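Local atomic coordinates of formiminotetrahydrofolate cyclodeaminase (Thermotoga maritima, PDB entry 1O5H), a protein that probably catalyses the cyclisation of 5-formiminotetrahydrofolate to 5,10-methenyltetrahydrofolate with release of ammonia. Residues A[48-59]-A[71-82]; A[147-158]-A[199-209]. All blocks are in the same frame, centred on the assembly; numbering follows the deposited sequence.

Interaction 1. Residues A[48-59]-A[71-82]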
loop_
_atom_site.group_PDB
_atom_site.type_symbol
_atom_site.label_atom_id
_atom_site.label_comp_id
_atom_site.label_asym_id
_atom_site.label_seq_id
_atom_site.Cartn_x
_atom_site.Cartn_y
_atom_site.Cartn_z
ATOM N N CYS A 48 -9.392 -0.187 -2.378
ATOM C CA CYS A 48 -10.808 -0.304 -2.712
ATOM C C CYS A 48 -11.374 1.058 -3.084
ATOM O O CYS A 48 -12.179 1.184 -4.023
ATOM C CB CYS A 48 -11.606 -0.933 -1.570
ATOM S SG CYS A 48 -11.207 -2.686 -1.265
ATOM N N ALA A 49 -10.940 2.094 -2.383
ATOM C CA ALA A 49 -11.370 3.435 -2.735
ATOM C C ALA A 49 -10.968 3.835 -4.150
ATOM O O ALA A 49 -11.761 4.445 -4.856
ATOM C CB ALA A 49 -10.878 4.449 -1.733
ATOM N N LEU A 50 -9.763 3.494 -4.592
ATOM C CA LEU A 50 -9.432 3.795 -5.983
ATOM C C LEU A 50 -10.382 3.046 -6.917
ATOM O O LEU A 50 -10.914 3.622 -7.867
ATOM C CB LEU A 50 -7.987 3.472 -6.300
ATOM C CG LEU A 50 -6.969 4.311 -5.530
ATOM C CD1 LEU A 50 -5.662 3.557 -5.469
ATOM C CD2 LEU A 50 -6.762 5.688 -6.148
ATOM N N ALA A 51 -10.638 1.771 -6.635
ATOM C CA ALA A 51 -11.517 1.015 -7.506
ATOM C C ALA A 51 -12.879 1.675 -7.522
ATOM O O ALA A 51 -13.515 1.781 -8.573
ATOM C CB ALA A 51 -11.634 -0.385 -7.049
ATOM N N GLU A 52 -13.331 2.125 -6.360
ATOM C CA GLU A 52 -14.575 2.848 -6.299
ATOM C C GLU A 52 -14.525 4.131 -7.144
ATOM O O GLU A 52 -15.489 4.442 -7.861
ATOM C CB GLU A 52 -14.923 3.170 -4.858
ATOM C CG GLU A 52 -16.359 3.612 -4.691
ATOM C CD GLU A 52 -16.766 3.807 -3.249
ATOM O OE1 GLU A 52 -16.152 3.201 -2.355
ATOM O OE2 GLU A 52 -17.718 4.569 -3.015
HETATM N N MSE A 53 -13.411 4.865 -7.075
HETATM C CA MSE A 53 -13.273 6.090 -7.853
HETATM C C MSE A 53 -13.432 5.817 -9.329
HETATM O O MSE A 53 -14.232 6.459 -9.988
HETATM C CB MSE A 53 -11.947 6.754 -7.595
HETATM C CG MSE A 53 -11.563 7.802 -8.621
HETATM SE SE MSE A 53 -9.886 8.574 -8.008
HETATM C CE MSE A 53 -9.430 9.859 -9.665
ATOM N N VAL A 54 -12.693 4.844 -9.838
ATOM C CA VAL A 54 -12.792 4.476 -11.232
ATOM C C VAL A 54 -14.222 4.067 -11.590
ATOM O O VAL A 54 -14.738 4.452 -12.654
ATOM C CB VAL A 54 -11.791 3.368 -11.607
ATOM C CG1 VAL A 54 -11.996 2.943 -13.039
ATOM C CG2 VAL A 54 -10.329 3.849 -11.392
ATOM N N ALA A 55 -14.888 3.323 -10.712
ATOM C CA ALA A 55 -16.263 2.910 -11.013
ATOM C C ALA A 55 -17.212 4.105 -11.066
ATOM O O ALA A 55 -18.073 4.187 -11.942
ATOM C CB ALA A 55 -16.747 1.912 -10.022
ATOM N N ASN A 56 -17.050 5.036 -10.131
ATOM C CA ASN A 56 -17.834 6.263 -10.149
ATOM C C ASN A 56 -17.629 7.053 -11.406
ATOM O O ASN A 56 -18.596 7.511 -12.002
ATOM C CB ASN A 56 -17.480 7.152 -8.975
ATOM C CG ASN A 56 -18.332 6.879 -7.769
ATOM O OD1 ASN A 56 -19.530 6.563 -7.886
ATOM N ND2 ASN A 56 -17.726 7.000 -6.584
ATOM N N PHE A 57 -16.374 7.219 -11.810
ATOM C CA PHE A 57 -16.097 7.958 -13.005
ATOM C C PHE A 57 -16.486 7.197 -14.275
ATOM O O PHE A 57 -16.242 7.679 -15.373
ATOM C CB PHE A 57 -14.639 8.344 -13.043
ATOM C CG PHE A 57 -14.331 9.625 -12.342
ATOM C CD1 PHE A 57 -14.673 10.840 -12.911
ATOM C CD2 PHE A 57 -13.643 9.622 -11.131
ATOM C CE1 PHE A 57 -14.365 12.034 -12.276
ATOM C CE2 PHE A 57 -13.323 10.818 -10.487
ATOM C CZ PHE A 57 -13.684 12.022 -11.064
ATOM N N THR A 58 -17.090 6.019 -14.136
ATOM C CA THR A 58 -17.506 5.241 -15.301
ATOM C C THR A 58 -19.014 5.248 -15.452
ATOM O O THR A 58 -19.549 5.164 -16.574
ATOM C CB THR A 58 -16.988 3.805 -15.211
ATOM O OG1 THR A 58 -15.556 3.817 -15.104
ATOM C CG2 THR A 58 -17.234 3.062 -16.509
ATOM N N ARG A 59 -19.721 5.335 -14.334
ATOM C CA ARG A 59 -21.162 5.517 -14.427
ATOM C C ARG A 59 -21.447 6.968 -14.773
ATOM O O ARG A 59 -20.565 7.828 -14.651
ATOM C CB ARG A 59 -21.874 5.092 -13.149
ATOM C CG ARG A 59 -21.401 5.776 -11.907
ATOM C CD ARG A 59 -21.844 5.064 -10.658
ATOM N NE ARG A 59 -22.260 6.019 -9.647
ATOM C CZ ARG A 59 -23.425 6.655 -9.666
ATOM N NH1 ARG A 59 -24.302 6.448 -10.643
ATOM N NH2 ARG A 59 -23.720 7.507 -8.704
HETATM N N MSE A 71 -21.260 -0.965 -12.808
HETATM C CA MSE A 71 -20.480 0.057 -12.101
HETATM C C MSE A 71 -21.095 0.416 -10.758
HETATM O O MSE A 71 -20.398 0.492 -9.750
HETATM C CB MSE A 71 -20.270 1.316 -12.958
HETATM C CG MSE A 71 -19.450 1.075 -14.218
HETATM SE SE MSE A 71 -17.628 0.490 -13.874
HETATM C CE MSE A 71 -17.439 -1.022 -15.135
ATOM N N GLU A 72 -22.403 0.620 -10.721
ATOM C CA GLU A 72 -23.052 0.890 -9.441
ATOM C C GLU A 72 -22.897 -0.276 -8.481
ATOM O O GLU A 72 -22.796 -0.084 -7.273
ATOM C CB GLU A 72 -24.513 1.228 -9.630
ATOM C CG GLU A 72 -24.713 2.695 -9.959
ATOM C CD GLU A 72 -25.897 2.946 -10.895
ATOM O OE1 GLU A 72 -26.354 1.995 -11.571
ATOM O OE2 GLU A 72 -26.370 4.105 -10.973
ATOM N N ARG A 73 -22.857 -1.479 -9.045
ATOM C CA ARG A 73 -22.653 -2.699 -8.290
ATOM C C ARG A 73 -21.283 -2.693 -7.605
ATOM O O ARG A 73 -21.156 -3.130 -6.455
ATOM C CB ARG A 73 -22.798 -3.909 -9.222
ATOM C CG ARG A 73 -23.020 -5.247 -8.512
ATOM C CD ARG A 73 -22.657 -6.486 -9.350
ATOM N NE ARG A 73 -21.258 -6.447 -9.788
ATOM C CZ ARG A 73 -20.211 -6.792 -9.029
ATOM N NH1 ARG A 73 -20.394 -7.229 -7.781
ATOM N NH2 ARG A 73 -18.975 -6.703 -9.521
ATOM N N ILE A 74 -20.270 -2.192 -8.309
ATOM C CA ILE A 74 -18.915 -2.157 -7.790
ATOM C C ILE A 74 -18.796 -1.096 -6.712
ATOM O O ILE A 74 -18.279 -1.356 -5.622
ATOM C CB ILE A 74 -17.898 -1.891 -8.922
ATOM C CG1 ILE A 74 -17.860 -3.077 -9.875
ATOM C CG2 ILE A 74 -16.506 -1.662 -8.347
ATOM C CD1 ILE A 74 -17.127 -2.813 -11.142
ATOM N N VAL A 75 -19.263 0.104 -7.022
ATOM C CA VAL A 75 -19.310 1.158 -6.027
ATOM C C VAL A 75 -19.828 0.619 -4.683
ATOM O O VAL A 75 -19.182 0.774 -3.644
ATOM C CB VAL A 75 -20.172 2.306 -6.507
ATOM C CG1 VAL A 75 -20.440 3.287 -5.376
ATOM C CG2 VAL A 75 -19.478 2.989 -7.661
ATOM N N GLU A 76 -20.973 -0.045 -4.723
ATOM C CA GLU A 76 -21.587 -0.616 -3.527
ATOM C C GLU A 76 -20.683 -1.656 -2.867
ATOM O O GLU A 76 -20.543 -1.654 -1.646
ATOM C CB GLU A 76 -22.988 -1.178 -3.853
ATOM C CG GLU A 76 -23.515 -2.251 -2.904
ATOM C CD GLU A 76 -24.125 -1.700 -1.628
ATOM O OE1 GLU A 76 -25.380 -1.623 -1.558
ATOM O OE2 GLU A 76 -23.353 -1.355 -0.700
ATOM N N ALA A 77 -20.060 -2.519 -3.669
ATOM C CA ALA A 77 -19.137 -3.534 -3.137
ATOM C C ALA A 77 -17.873 -2.933 -2.505
ATOM O O ALA A 77 -17.381 -3.413 -1.478
ATOM C CB ALA A 77 -18.762 -4.552 -4.207
HETATM N N MSE A 78 -17.354 -1.883 -3.124
HETATM C CA MSE A 78 -16.162 -1.236 -2.613
HETATM C C MSE A 78 -16.480 -0.458 -1.349
HETATM O O MSE A 78 -15.623 -0.237 -0.497
HETATM C CB MSE A 78 -15.543 -0.334 -3.674
HETATM C CG MSE A 78 -15.009 -1.097 -4.877
HETATM SE SE MSE A 78 -13.799 -2.587 -4.411
HETATM C CE MSE A 78 -15.040 -4.043 -3.952
ATOM N N GLU A 79 -17.726 -0.044 -1.227
ATOM C CA GLU A 79 -18.157 0.613 -0.019
ATOM C C GLU A 79 -18.156 -0.388 1.124
ATOM O O GLU A 79 -17.681 -0.093 2.227
ATOM C CB GLU A 79 -19.544 1.215 -0.218
ATOM C CG GLU A 79 -19.534 2.549 -0.955
ATOM C CD GLU A 79 -18.869 3.661 -0.154
ATOM O OE1 GLU A 79 -18.552 3.449 1.045
ATOM O OE2 GLU A 79 -18.664 4.753 -0.719
ATOM N N GLU A 80 -18.679 -1.580 0.841
ATOM C CA GLU A 80 -18.849 -2.616 1.851
ATOM C C GLU A 80 -17.491 -3.231 2.182
ATOM O O GLU A 80 -17.254 -3.637 3.326
ATOM C CB GLU A 80 -19.861 -3.678 1.397
ATOM N N ALA A 81 -16.592 -3.279 1.199
ATOM C CA ALA A 81 -15.264 -3.846 1.437
ATOM C C ALA A 81 -14.440 -2.980 2.391
ATOM O O ALA A 81 -13.727 -3.486 3.247
ATOM C CB ALA A 81 -14.538 -4.049 0.163
ATOM N N ARG A 82 -14.538 -1.668 2.253
ATOM C CA ARG A 82 -13.874 -0.805 3.198
ATOM C C ARG A 82 -14.368 -1.087 4.612
ATOM O O ARG A 82 -13.545 -1.281 5.513
ATOM C CB ARG A 82 -14.062 0.649 2.831
ATOM C CG ARG A 82 -13.334 1.024 1.584
ATOM C CD ARG A 82 -12.705 2.397 1.640
ATOM N NE ARG A 82 -13.665 3.485 1.810
ATOM C CZ ARG A 82 -14.562 3.815 0.902
ATOM N NH1 ARG A 82 -14.664 3.106 -0.220
ATOM N NH2 ARG A 82 -15.365 4.840 1.116
#
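Glu52 stands over Val75 where helix segments 48-56 and 71-82 run nearly antiparallel, their axes 8.6 Å apart at closest and crossing at -158°. The small residues Cys48, Ala51 and Ala55 face the partner helix, which lets the backbones come this near. Ala55 CB packs on Val75 CG2 at 3.8 Å and also meets Ile74 CG2. Met78, bent at chi2 and chi3, turns its selenium between Cys48 CB and Ala51 CB, while Cys48 SG rests against Ala81 CB. Past the end of the first helix, the selenium of Met71 lies against Thr58 CB and CG2. The polar side belongs to Glu52, a knob among Val75, Met78, Glu79 and Arg82. With CG anti to the backbone N (chi1 -166°) and the chain extended beyond it, the carboxylate reaches Arg82: NH1 donates to Glu52 OE1 over 2.6 Å, with OE1 in the guanidinium plane and met nearly along its C-O bond. Glu52 OE2 lies 2.5 Å from Glu79 OE2, the carboxylates turned 72° apart. Arg82 NH2 has a further salt bridge to Asp25 of the second subunit, so the network reaches the dimer interface. At the other end, Arg59 NH1 pairs with Glu72 OE2 at 3.1 Å, and its NE donates to Asn56 OD1, whose ND2 in turn bonds Ala28 O of the second subunit. The whole is a helical hairpin of an all-helical fold, apolar inside and with a salt-bridge network along one flank.

Interaction 2. Residues A[147-158]-A[199-209]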
loop_
_atom_site.group_PDB
_atom_site.type_symbol
_atom_site.label_atom_id
_atom_site.label_comp_id
_atom_site.label_asym_id
_atom_site.label_seq_id
_atom_site.Cartn_x
_atom_site.Cartn_y
_atom_site.Cartn_z
ATOM N N ALA A 147 -7.298 4.451 -16.134
ATOM C CA ALA A 147 -6.573 3.210 -16.101
ATOM C C ALA A 147 -5.460 3.302 -15.067
ATOM O O ALA A 147 -5.305 2.379 -14.265
ATOM C CB ALA A 147 -6.048 2.876 -17.429
ATOM N N SER A 148 -4.739 4.424 -15.039
ATOM C CA SER A 148 -3.686 4.620 -14.053
ATOM C C SER A 148 -4.202 4.280 -12.650
ATOM O O SER A 148 -3.578 3.517 -11.910
ATOM C CB SER A 148 -3.157 6.047 -14.105
ATOM O OG SER A 148 -3.877 6.869 -13.218
ATOM N N ASP A 149 -5.366 4.810 -12.290
ATOM C CA ASP A 149 -5.885 4.558 -10.952
ATOM C C ASP A 149 -6.231 3.102 -10.719
ATOM O O ASP A 149 -6.032 2.581 -9.637
ATOM C CB ASP A 149 -7.064 5.448 -10.654
ATOM C CG ASP A 149 -6.670 6.880 -10.528
ATOM O OD1 ASP A 149 -5.607 7.143 -9.925
ATOM O OD2 ASP A 149 -7.355 7.814 -10.997
ATOM N N THR A 150 -6.737 2.436 -11.734
ATOM C CA THR A 150 -6.948 1.007 -11.632
ATOM C C THR A 150 -5.642 0.271 -11.390
ATOM O O THR A 150 -5.572 -0.592 -10.510
ATOM C CB THR A 150 -7.571 0.511 -12.908
ATOM O OG1 THR A 150 -8.835 1.173 -13.077
ATOM C CG2 THR A 150 -7.907 -0.977 -12.790
ATOM N N LEU A 151 -4.617 0.609 -12.174
ATOM C CA LEU A 151 -3.328 -0.052 -12.080
ATOM C C LEU A 151 -2.788 0.170 -10.694
ATOM O O LEU A 151 -2.342 -0.756 -10.039
ATOM C CB LEU A 151 -2.355 0.523 -13.090
ATOM C CG LEU A 151 -1.669 -0.476 -14.014
ATOM C CD1 LEU A 151 -0.575 0.231 -14.717
ATOM C CD2 LEU A 151 -1.131 -1.729 -13.284
ATOM N N ASN A 152 -2.869 1.405 -10.234
ATOM C CA ASN A 152 -2.379 1.736 -8.935
ATOM C C ASN A 152 -3.051 0.846 -7.946
ATOM O O ASN A 152 -2.396 0.299 -7.048
ATOM C CB ASN A 152 -2.677 3.196 -8.623
ATOM C CG ASN A 152 -1.773 4.135 -9.367
ATOM O OD1 ASN A 152 -0.857 3.706 -10.094
ATOM N ND2 ASN A 152 -1.989 5.419 -9.170
ATOM N N ALA A 153 -4.360 0.673 -8.109
ATOM C CA ALA A 153 -5.095 -0.129 -7.154
ATOM C C ALA A 153 -4.677 -1.591 -7.251
ATOM O O ALA A 153 -4.589 -2.276 -6.235
ATOM C CB ALA A 153 -6.552 0.032 -7.318
ATOM N N ALA A 154 -4.342 -2.060 -8.446
ATOM C CA ALA A 154 -3.862 -3.438 -8.572
ATOM C C ALA A 154 -2.531 -3.619 -7.866
ATOM O O ALA A 154 -2.290 -4.612 -7.147
ATOM C CB ALA A 154 -3.754 -3.828 -9.996
ATOM N N ASP A 155 -1.646 -2.661 -8.041
ATOM C CA ASP A 155 -0.382 -2.791 -7.365
ATOM C C ASP A 155 -0.576 -2.831 -5.831
ATOM O O ASP A 155 -0.020 -3.708 -5.156
ATOM C CB ASP A 155 0.587 -1.732 -7.856
ATOM C CG ASP A 155 1.142 -2.059 -9.244
ATOM O OD1 ASP A 155 1.550 -3.213 -9.452
ATOM O OD2 ASP A 155 1.236 -1.237 -10.188
ATOM N N LEU A 156 -1.405 -1.943 -5.285
ATOM C CA LEU A 156 -1.617 -1.951 -3.840
ATOM C C LEU A 156 -2.291 -3.245 -3.413
ATOM O O LEU A 156 -1.843 -3.893 -2.475
ATOM C CB LEU A 156 -2.452 -0.760 -3.407
ATOM C CG LEU A 156 -1.854 0.585 -3.781
ATOM C CD1 LEU A 156 -2.824 1.665 -3.377
ATOM C CD2 LEU A 156 -0.508 0.776 -3.116
ATOM N N CYS A 157 -3.341 -3.626 -4.135
ATOM C CA CYS A 157 -4.009 -4.888 -3.904
ATOM C C CYS A 157 -2.996 -6.034 -3.725
ATOM O O CYS A 157 -2.933 -6.690 -2.673
ATOM C CB CYS A 157 -4.936 -5.187 -5.066
ATOM S SG CYS A 157 -5.855 -6.716 -4.858
ATOM N N HIS A 158 -2.178 -6.240 -4.741
ATOM C CA HIS A 158 -1.166 -7.260 -4.691
ATOM C C HIS A 158 -0.273 -7.165 -3.442
ATOM O O HIS A 158 -0.004 -8.181 -2.775
ATOM C CB HIS A 158 -0.333 -7.162 -5.950
ATOM C CG HIS A 158 0.725 -8.205 -6.052
ATOM N ND1 HIS A 158 2.063 -7.926 -5.870
ATOM C CD2 HIS A 158 0.646 -9.530 -6.319
ATOM C CE1 HIS A 158 2.768 -9.034 -6.027
ATOM N NE2 HIS A 158 1.930 -10.020 -6.304
ATOM N N TYR A 199 -4.285 -10.044 -11.062
ATOM C CA TYR A 199 -3.252 -9.048 -11.025
ATOM C C TYR A 199 -2.464 -8.972 -12.327
ATOM O O TYR A 199 -2.299 -7.889 -12.916
ATOM C CB TYR A 199 -2.293 -9.376 -9.910
ATOM C CG TYR A 199 -1.162 -8.414 -9.810
ATOM C CD1 TYR A 199 -1.417 -7.053 -9.646
ATOM C CD2 TYR A 199 0.170 -8.856 -9.840
ATOM C CE1 TYR A 199 -0.378 -6.122 -9.531
ATOM C CE2 TYR A 199 1.218 -7.951 -9.728
ATOM C CZ TYR A 199 0.925 -6.576 -9.578
ATOM O OH TYR A 199 1.915 -5.653 -9.477
ATOM N N GLN A 200 -1.954 -10.119 -12.750
ATOM C CA GLN A 200 -1.180 -10.209 -13.963
ATOM C C GLN A 200 -2.024 -9.768 -15.177
ATOM O O GLN A 200 -1.584 -8.927 -15.973
ATOM C CB GLN A 200 -0.684 -11.634 -14.121
ATOM C CG GLN A 200 0.792 -11.731 -14.433
ATOM C CD GLN A 200 1.659 -11.363 -13.249
ATOM O OE1 GLN A 200 2.299 -10.304 -13.233
ATOM N NE2 GLN A 200 1.673 -12.228 -12.251
ATOM N N ARG A 201 -3.247 -10.301 -15.300
ATOM C CA ARG A 201 -4.150 -9.858 -16.359
ATOM C C ARG A 201 -4.321 -8.340 -16.315
ATOM O O ARG A 201 -4.143 -7.691 -17.327
ATOM C CB ARG A 201 -5.495 -10.600 -16.333
ATOM C CG ARG A 201 -5.430 -12.003 -16.915
ATOM C CD ARG A 201 -6.772 -12.692 -17.007
ATOM N NE ARG A 201 -7.446 -12.763 -15.704
ATOM C CZ ARG A 201 -7.196 -13.677 -14.768
ATOM N NH1 ARG A 201 -6.274 -14.616 -14.968
ATOM N NH2 ARG A 201 -7.872 -13.657 -13.626
ATOM N N VAL A 202 -4.626 -7.769 -15.154
ATOM C CA VAL A 202 -4.815 -6.329 -15.089
ATOM C C VAL A 202 -3.565 -5.605 -15.575
ATOM O O VAL A 202 -3.638 -4.809 -16.520
ATOM C CB VAL A 202 -5.172 -5.859 -13.712
ATOM C CG1 VAL A 202 -5.166 -4.322 -13.672
ATOM C CG2 VAL A 202 -6.525 -6.427 -13.318
ATOM N N LYS A 203 -2.416 -5.878 -14.952
ATOM C CA LYS A 203 -1.147 -5.408 -15.507
ATOM C C LYS A 203 -0.993 -5.598 -17.054
ATOM O O LYS A 203 -0.682 -4.655 -17.762
ATOM C CB LYS A 203 0.011 -6.029 -14.760
ATOM C CG LYS A 203 0.507 -5.168 -13.594
ATOM C CD LYS A 203 1.474 -5.938 -12.729
ATOM C CE LYS A 203 2.924 -5.816 -13.165
ATOM N NZ LYS A 203 3.635 -4.773 -12.350
ATOM N N LYS A 204 -1.245 -6.795 -17.574
ATOM C CA LYS A 204 -1.038 -7.050 -18.989
ATOM C C LYS A 204 -1.965 -6.148 -19.804
ATOM O O LYS A 204 -1.500 -5.415 -20.656
ATOM C CB LYS A 204 -1.252 -8.543 -19.289
ATOM C CG LYS A 204 -0.709 -9.052 -20.630
HETATM N N MSE A 205 -3.262 -6.177 -19.507
HETATM C CA MSE A 205 -4.242 -5.269 -20.095
HETATM C C MSE A 205 -3.892 -3.773 -20.001
HETATM O O MSE A 205 -4.083 -3.034 -20.937
HETATM C CB MSE A 205 -5.570 -5.502 -19.417
HETATM C CG MSE A 205 -6.780 -5.533 -20.326
HETATM SE SE MSE A 205 -8.222 -6.157 -19.180
HETATM C CE MSE A 205 -7.456 -8.003 -18.581
ATOM N N LEU A 206 -3.347 -3.326 -18.886
ATOM C CA LEU A 206 -3.173 -1.905 -18.700
ATOM C C LEU A 206 -1.759 -1.372 -18.858
ATOM O O LEU A 206 -1.558 -0.165 -18.789
ATOM C CB LEU A 206 -3.707 -1.502 -17.328
ATOM C CG LEU A 206 -5.206 -1.629 -17.106
ATOM C CD1 LEU A 206 -5.606 -0.822 -15.908
ATOM C CD2 LEU A 206 -5.930 -1.149 -18.332
ATOM N N GLU A 207 -0.764 -2.225 -19.070
ATOM C CA GLU A 207 0.627 -1.717 -19.039
ATOM C C GLU A 207 0.866 -0.568 -20.044
ATOM O O GLU A 207 1.667 0.341 -19.796
ATOM C CB GLU A 207 1.678 -2.844 -19.200
ATOM C CG GLU A 207 1.684 -3.522 -20.577
ATOM C CD GLU A 207 3.083 -3.755 -21.160
ATOM O OE1 GLU A 207 4.047 -3.061 -20.754
ATOM O OE2 GLU A 207 3.220 -4.629 -22.055
ATOM N N GLY A 208 0.151 -0.598 -21.160
ATOM C CA GLY A 208 0.383 0.357 -22.231
ATOM C C GLY A 208 0.023 1.804 -21.938
ATOM O O GLY A 208 0.401 2.722 -22.672
ATOM N N ILE A 209 -0.711 2.038 -20.871
ATOM C CA ILE A 209 -1.179 3.388 -20.644
ATOM C C ILE A 209 -0.016 4.259 -20.264
ATOM O O ILE A 209 -0.101 5.475 -20.267
ATOM C CB ILE A 209 -2.197 3.414 -19.526
ATOM C CG1 ILE A 209 -1.490 3.149 -18.191
ATOM C CG2 ILE A 209 -3.291 2.403 -19.820
ATOM C CD1 ILE A 209 -2.323 3.383 -16.948
#
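Tyr199 and His158 lie face to face in an offset stack, centroids 4.2 Å apart and planes only 7° from parallel. His158 CB also sits over the phenol, 3.8 Å from the ring centroid, as a CH-pi contact. Both side chains set CG anti to the backbone N, directions that bring the rings together between the helices. Tyr199 OH donates to Asp155 OD1 across 2.5 Å; the acceptor lies at the edge of the phenol ring, near its plane, with the carboxylate turned 74° from it. Lys203 NZ adds a long salt bridge to that same oxygen and a weak hydrogen bond to the phenol oxygen. With alanine in place of the tyrosine, His158 would probably lose its stacking partner and Asp155 its hydroxyl donor, and a gap is likely to open beside Ala154. Further along the antiparallel pair the contact becomes apolar. Val202 CG1 meets Ala154 CB at 4.0 Å, and Leu206 fits CD1 against Thr150 CB while its CB passes Leu151 CG. Ile209, in the short 3-10 segment, brings CG2 to within 3.7 Å of Ala147 CB, packing against the first turn of helix 147-172. Behind this shell, Glu196 receives a weak hydrogen bond from His158 NE2, and Gln162 of the second subunit packs on Asp155 and Lys203. The phenol hydrogen bond and the long lysine salt bridge thus converge on one oxygen of a buried carboxylate, Asp155 OD1, while the stack on the imidazole fixes the tilt of the tyrosine ring.

Both partners of interaction 1 come before those of interaction 2 in the chain, and the centres lie about 16 Å apart. Interaction 1 joins helices 36-56 and 68-100; interaction 2 joins helices 147-172 and 178-206. The two pairs meet where helix 36-56 packs on helix 147-172: Leu50 lies on Ala153, Val54 on Asp149 and Thr150, and Met53 on Asp149. Helix 107-141 touches both, through Leu131 against Met78 and Cys157, and Leu135 against Ala51 and Ala153. These shared neighbours build the helices into one bundle, and both contacts also touch the second subunit, so packing within the chain is continuous with the dimer interface.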